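Local coordinates for protein purine nucleoside phosphorylase (Anopheles gambiae, PDB 2P4S) that catalyses the phosphorolytic cleavage of inosine, guanosine and their 2'-deoxy counterparts to free purine bases and pentose 1-phosphates in purine salvage, at residues L108-G113 against P162-Q167; Q126-D131 against F155-G160. All coordinates share one frame; numbering follows the deposited sequence.

Contact 1. Residues L108-G113 against P162-Q167; sequences LRPKVG and PVMCMQ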
loop_
_atom_site.group_PDB
_atom_site.type_symbol
_atom_site.label_atom_id
_atom_site.label_comp_id
_atom_site.label_asym_id
_atom_site.label_seq_id
_atom_site.Cartn_x
_atom_site.Cartn_y
_atom_site.Cartn_z
ATOM N N LEU A 108 -13.553 -1.231 -38.782
ATOM C CA LEU A 108 -12.210 -1.703 -38.424
ATOM C C LEU A 108 -12.308 -2.799 -37.373
ATOM O O LEU A 108 -13.117 -2.701 -36.439
ATOM C CB LEU A 108 -11.379 -0.549 -37.922
ATOM C CG LEU A 108 -10.389 0.085 -38.900
ATOM C CD1 LEU A 108 -10.795 1.563 -39.361
ATOM C CD2 LEU A 108 -9.034 0.100 -38.167
ATOM N N ARG A 109 -11.541 -3.869 -37.576
ATOM C CA ARG A 109 -11.473 -4.972 -36.628
ATOM C C ARG A 109 -9.979 -5.187 -36.238
ATOM O O ARG A 109 -9.314 -6.082 -36.789
ATOM C CB ARG A 109 -12.149 -6.260 -37.184
ATOM C CG ARG A 109 -13.705 -6.217 -37.355
ATOM C CD ARG A 109 -14.436 -5.839 -36.049
ATOM N NE ARG A 109 -15.893 -5.637 -36.185
ATOM C CZ ARG A 109 -16.503 -4.478 -36.472
ATOM N NH1 ARG A 109 -15.824 -3.359 -36.691
ATOM N NH2 ARG A 109 -17.823 -4.425 -36.539
ATOM N N PRO A 110 -9.439 -4.325 -35.321
ATOM C CA PRO A 110 -8.017 -4.391 -34.963
ATOM C C PRO A 110 -7.728 -5.547 -34.041
ATOM O O PRO A 110 -8.606 -5.953 -33.284
ATOM C CB PRO A 110 -7.780 -3.094 -34.234
ATOM C CG PRO A 110 -9.094 -2.714 -33.649
ATOM C CD PRO A 110 -10.134 -3.228 -34.596
ATOM N N LYS A 111 -6.501 -6.062 -34.121
ATOM C CA LYS A 111 -6.025 -7.168 -33.271
ATOM C C LYS A 111 -5.081 -6.661 -32.192
ATOM O O LYS A 111 -4.706 -7.410 -31.287
ATOM C CB LYS A 111 -5.300 -8.228 -34.122
ATOM C CG LYS A 111 -6.204 -8.850 -35.208
ATOM C CD LYS A 111 -7.379 -9.630 -34.619
ATOM C CE LYS A 111 -8.409 -9.881 -35.706
ATOM N NZ LYS A 111 -7.911 -10.851 -36.750
ATOM N N VAL A 112 -4.701 -5.390 -32.326
ATOM C CA VAL A 112 -3.751 -4.742 -31.471
ATOM C C VAL A 112 -4.364 -3.477 -30.850
ATOM O O VAL A 112 -4.746 -2.583 -31.565
ATOM C CB VAL A 112 -2.435 -4.377 -32.236
ATOM C CG1 VAL A 112 -1.415 -3.779 -31.269
ATOM C CG2 VAL A 112 -1.842 -5.619 -32.967
ATOM N N GLY A 113 -4.417 -3.413 -29.516
ATOM C CA GLY A 113 -4.692 -2.150 -28.782
ATOM C C GLY A 113 -3.425 -1.414 -28.317
ATOM O O GLY A 113 -2.471 -2.045 -27.862
ATOM N N PRO A 162 -4.464 -2.533 -38.977
ATOM C CA PRO A 162 -5.521 -1.977 -38.121
ATOM C C PRO A 162 -5.172 -2.075 -36.625
ATOM O O PRO A 162 -4.885 -3.186 -36.074
ATOM C CB PRO A 162 -6.758 -2.830 -38.458
ATOM C CG PRO A 162 -6.230 -4.056 -39.067
ATOM C CD PRO A 162 -4.925 -3.724 -39.713
ATOM N N VAL A 163 -5.208 -0.902 -35.991
ATOM C CA VAL A 163 -4.994 -0.757 -34.537
ATOM C C VAL A 163 -6.171 0.026 -33.908
ATOM O O VAL A 163 -6.965 0.672 -34.606
ATOM C CB VAL A 163 -3.587 -0.096 -34.182
ATOM C CG1 VAL A 163 -2.416 -0.850 -34.822
ATOM C CG2 VAL A 163 -3.521 1.358 -34.625
ATOM N N MET A 164 -6.279 -0.103 -32.595
ATOM C CA MET A 164 -7.195 0.645 -31.752
ATOM C C MET A 164 -6.284 1.394 -30.762
ATOM O O MET A 164 -5.554 0.787 -29.989
ATOM C CB MET A 164 -8.024 -0.350 -30.974
ATOM C CG MET A 164 -9.192 0.243 -30.296
ATOM S SD MET A 164 -9.973 -1.075 -29.384
ATOM C CE MET A 164 -9.726 -2.438 -30.398
ATOM N N CYS A 165 -6.351 2.709 -30.774
ATOM C CA CYS A 165 -5.402 3.513 -30.085
ATOM C C CYS A 165 -6.044 4.476 -29.049
ATOM O O CYS A 165 -6.904 5.319 -29.393
ATOM C CB CYS A 165 -4.602 4.213 -31.163
ATOM S SG CYS A 165 -3.302 5.121 -30.496
ATOM N N MET A 166 -5.705 4.285 -27.767
ATOM C CA MET A 166 -6.049 5.237 -26.716
ATOM C C MET A 166 -5.126 6.419 -26.748
ATOM O O MET A 166 -3.985 6.355 -26.283
ATOM C CB MET A 166 -6.018 4.613 -25.338
ATOM C CG MET A 166 -7.289 3.895 -24.976
ATOM S SD MET A 166 -7.122 3.130 -23.349
ATOM C CE MET A 166 -7.356 4.504 -22.197
ATOM N N GLN A 167 -5.608 7.503 -27.326
ATOM C CA GLN A 167 -4.848 8.729 -27.346
ATOM C C GLN A 167 -5.110 9.494 -26.057
ATOM O O GLN A 167 -6.062 10.313 -25.963
ATOM C CB GLN A 167 -5.221 9.567 -28.553
ATOM C CG GLN A 167 -4.269 10.729 -28.754
ATOM C CD GLN A 167 -4.690 11.608 -29.923
ATOM O OE1 GLN A 167 -5.844 11.569 -30.347
ATOM N NE2 GLN A 167 -3.761 12.407 -30.433
HETATM O O HOH W 1 -4.742 -5.764 -36.245
#
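V112 and M164 join two parallel strands, 112-116 and 161-167, of the mixed beta sheet at the centre of the alpha/beta fold of this PNP/MTAP family enzyme. The evidence is a single direct backbone bond, M164 N to V112 O at 3.1 Å, and a G113-M164 bridge whose CA atoms lie 4.8 Å apart. The same V112 O also receives a CA-H...O contact from V163, and G113 CA makes another to M164 O. Before this bridge the pairing gives way to water: one molecule accepts from K111 N at 2.8 Å and donates to P162 O at 2.6 Å, linking the two chains where 108-111 has not yet become strand.

The M164 side chain can be followed outward. Its CB lies 3.7 Å from P110 CG and borders V112 O as well. CG stands anti to the backbone N (chi1 -167°) and the chain runs on extended through chi2, passing the F155 ring to SD; the bend comes only at chi3 (-35°), which turns CE back over P110. On the same face the thioether chain also meets M188 and I191 of helix 178-191, so proline, phenylalanine and helix together enclose a buried methionine. V163 goes to the other face, toward I114 and L127.

At the entrance to strand 161-167 the two prolines meet, and L108 crosses P162 obliquely, its CD2 methyl 3.7 Å from P162 CB. The closer approach of the prolines is not between their rings: P110 CB rests against the P162 carbonyl, 3.4 Å from its O. At the far end of the methionine, the M164 CE to P110 CG separation of 3.3 Å is shorter than ordinary carbon-carbon contact.

Contact 2. Residues Q126-D131 against F155-G160; sequences QLTDVD and FGYLAG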
loop_
_atom_site.group_PDB
_atom_site.type_symbol
_atom_site.label_atom_id
_atom_site.label_comp_id
_atom_site.label_asym_id
_atom_site.label_seq_id
_atom_site.Cartn_x
_atom_site.Cartn_y
_atom_site.Cartn_z
ATOM N N GLN A 126 -0.540 9.239 -36.420
ATOM C CA GLN A 126 0.108 8.627 -37.563
ATOM C C GLN A 126 -0.773 7.575 -38.185
ATOM O O GLN A 126 -0.394 6.988 -39.176
ATOM C CB GLN A 126 1.453 8.042 -37.142
ATOM C CG GLN A 126 2.309 9.143 -36.594
ATOM C CD GLN A 126 3.731 8.753 -36.424
ATOM O OE1 GLN A 126 4.231 7.848 -37.114
ATOM N NE2 GLN A 126 4.421 9.443 -35.502
ATOM N N LEU A 127 -1.933 7.318 -37.596
ATOM C CA LEU A 127 -2.896 6.377 -38.181
ATOM C C LEU A 127 -3.525 6.940 -39.468
ATOM O O LEU A 127 -3.611 8.151 -39.629
ATOM C CB LEU A 127 -3.984 6.019 -37.166
ATOM C CG LEU A 127 -3.520 5.484 -35.815
ATOM C CD1 LEU A 127 -4.729 5.128 -35.001
ATOM C CD2 LEU A 127 -2.638 4.274 -35.966
ATOM N N THR A 128 -3.950 6.061 -40.375
ATOM C CA THR A 128 -4.675 6.461 -41.587
ATOM C C THR A 128 -6.080 5.846 -41.599
ATOM O O THR A 128 -6.328 4.843 -40.890
ATOM C CB THR A 128 -3.945 6.043 -42.883
ATOM O OG1 THR A 128 -3.833 4.626 -42.937
ATOM C CG2 THR A 128 -2.545 6.663 -42.976
ATOM N N ASP A 129 -6.989 6.435 -42.404
ATOM C CA ASP A 129 -8.373 5.956 -42.496
ATOM C C ASP A 129 -9.013 5.804 -41.122
ATOM O O ASP A 129 -9.530 4.714 -40.788
ATOM C CB ASP A 129 -8.387 4.573 -43.109
ATOM C CG ASP A 129 -8.602 4.587 -44.577
ATOM O OD1 ASP A 129 -9.790 4.373 -44.963
ATOM O OD2 ASP A 129 -7.588 4.776 -45.320
ATOM N N VAL A 130 -8.972 6.876 -40.326
ATOM C CA VAL A 130 -9.382 6.789 -38.911
ATOM C C VAL A 130 -10.900 6.934 -38.650
ATOM O O VAL A 130 -11.580 7.712 -39.315
ATOM C CB VAL A 130 -8.555 7.758 -37.986
ATOM C CG1 VAL A 130 -7.093 7.678 -38.334
ATOM C CG2 VAL A 130 -9.016 9.187 -38.124
ATOM N N ASP A 131 -11.406 6.135 -37.703
ATOM C CA ASP A 131 -12.630 6.424 -36.961
ATOM C C ASP A 131 -12.214 6.854 -35.547
ATOM O O ASP A 131 -11.571 6.122 -34.816
ATOM C CB ASP A 131 -13.589 5.220 -36.948
ATOM C CG ASP A 131 -13.970 4.761 -38.370
ATOM O OD1 ASP A 131 -14.497 5.587 -39.152
ATOM O OD2 ASP A 131 -13.759 3.579 -38.717
ATOM N N PHE A 155 -9.500 4.397 -34.146
ATOM C CA PHE A 155 -9.389 3.116 -34.856
ATOM C C PHE A 155 -8.801 3.514 -36.179
ATOM O O PHE A 155 -9.342 4.368 -36.830
ATOM C CB PHE A 155 -10.759 2.475 -35.068
ATOM C CG PHE A 155 -11.391 1.924 -33.821
ATOM C CD1 PHE A 155 -11.407 0.546 -33.589
ATOM C CD2 PHE A 155 -12.035 2.769 -32.901
ATOM C CE1 PHE A 155 -12.004 -0.002 -32.416
ATOM C CE2 PHE A 155 -12.633 2.249 -31.761
ATOM C CZ PHE A 155 -12.640 0.834 -31.521
ATOM N N GLY A 156 -7.673 2.937 -36.580
ATOM C CA GLY A 156 -7.009 3.363 -37.827
ATOM C C GLY A 156 -5.950 2.357 -38.227
ATOM O O GLY A 156 -5.734 1.364 -37.527
ATOM N N TYR A 157 -5.296 2.629 -39.356
ATOM C CA TYR A 157 -4.202 1.818 -39.898
ATOM C C TYR A 157 -2.844 2.388 -39.514
ATOM O O TYR A 157 -2.519 3.564 -39.824
ATOM C CB TYR A 157 -4.333 1.669 -41.441
ATOM C CG TYR A 157 -5.556 0.861 -41.843
ATOM C CD1 TYR A 157 -5.464 -0.499 -42.004
ATOM C CD2 TYR A 157 -6.813 1.472 -42.031
ATOM C CE1 TYR A 157 -6.598 -1.287 -42.363
ATOM C CE2 TYR A 157 -7.977 0.704 -42.381
ATOM C CZ TYR A 157 -7.852 -0.682 -42.551
ATOM O OH TYR A 157 -8.940 -1.505 -42.895
ATOM N N LEU A 158 -2.065 1.572 -38.804
ATOM C CA LEU A 158 -0.652 1.910 -38.541
ATOM C C LEU A 158 0.274 1.157 -39.539
ATOM O O LEU A 158 0.468 -0.052 -39.411
ATOM C CB LEU A 158 -0.267 1.604 -37.084
ATOM C CG LEU A 158 1.082 2.152 -36.596
ATOM C CD1 LEU A 158 1.183 3.652 -36.777
ATOM C CD2 LEU A 158 1.316 1.815 -35.154
ATOM N N ALA A 159 0.815 1.887 -40.522
ATOM C CA ALA A 159 1.462 1.305 -41.715
ATOM C C ALA A 159 0.689 0.119 -42.315
ATOM O O ALA A 159 1.257 -0.960 -42.495
ATOM C CB ALA A 159 2.913 0.884 -41.396
ATOM N N GLY A 160 -0.606 0.307 -42.594
ATOM C CA GLY A 160 -1.427 -0.768 -43.129
ATOM C C GLY A 160 -2.002 -1.749 -42.125
ATOM O O GLY A 160 -2.798 -2.610 -42.498
#
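Y157 O is gripped by two groups of the facing chain: T128 N gives it a hydrogen bond of 2.9 Å, and L127 CA adds a CA-H...O contact at 3.3 Å. The return bond, Y157 N to T128 O, is straighter (171° at the hydrogen) and lies in the carbonyl plane, so T128 and Y157 form an antiparallel hydrogen-bonded pair. D131 and F155 form the next such pair, with F155 N reaching D131 O at 2.8 Å, almost linearly. Two residues, D129 and V130, lie between these pairs on one side but G156 alone on the other. This one-residue shift defines a beta bulge, and D129 takes positive phi and psi where the chain turns its corner.

D129 CB and T128 O both meet the edge of the Y157 ring, the former 3.6 Å from CD2, and T128 O lies in the ring plane. T128 crosses Y157 at about a right angle; with chi1 at 62°, OG1 sits between the backbone N and carbonyl carbon and comes 3.4 Å from Y157 CB. L127 spreads its branches over G156 and L158: CD1 lies over the backbone of G156, which has no side chain there, while CD2 rests on L158 CB at 3.7 Å. The F155 ring leads away from 126-131, and D131 O stays at its edge, in the ring plane.

The pairing places strand 130-134 along strand 152-158, itself next to 161-167, whose V163 and C165 receive L127 and whose P162 meets Y157. D131 OD2 is held by T106 OG1 and Q126 NE2 by E353 O, while L158 packs on V360, S361 and V364 of helix 353-370.

Overall arrangement
Contacts 1 and 2 are strand pairings of one mixed sheet, separated by the antiparallel pairing of 161-167 with 152-158; their centres are about 9 Å apart. These two middle strands follow each other in the chain and are joined by the probable hydrogen bond V163 N to G156 O at 2.8 Å. One face carries M164 CG against F155 CE1 at 3.5 Å; the other brings V163 CG2 to L127 CD2 at 3.3 Å. Contact 1 is the one nearer the active site: G113 and the side chain of R169, a phosphate-binding residue shortly after 162-167 in the chain, are about 11 Å apart. Contact 2 lies away from the known binding residues, farther from the chain's centre.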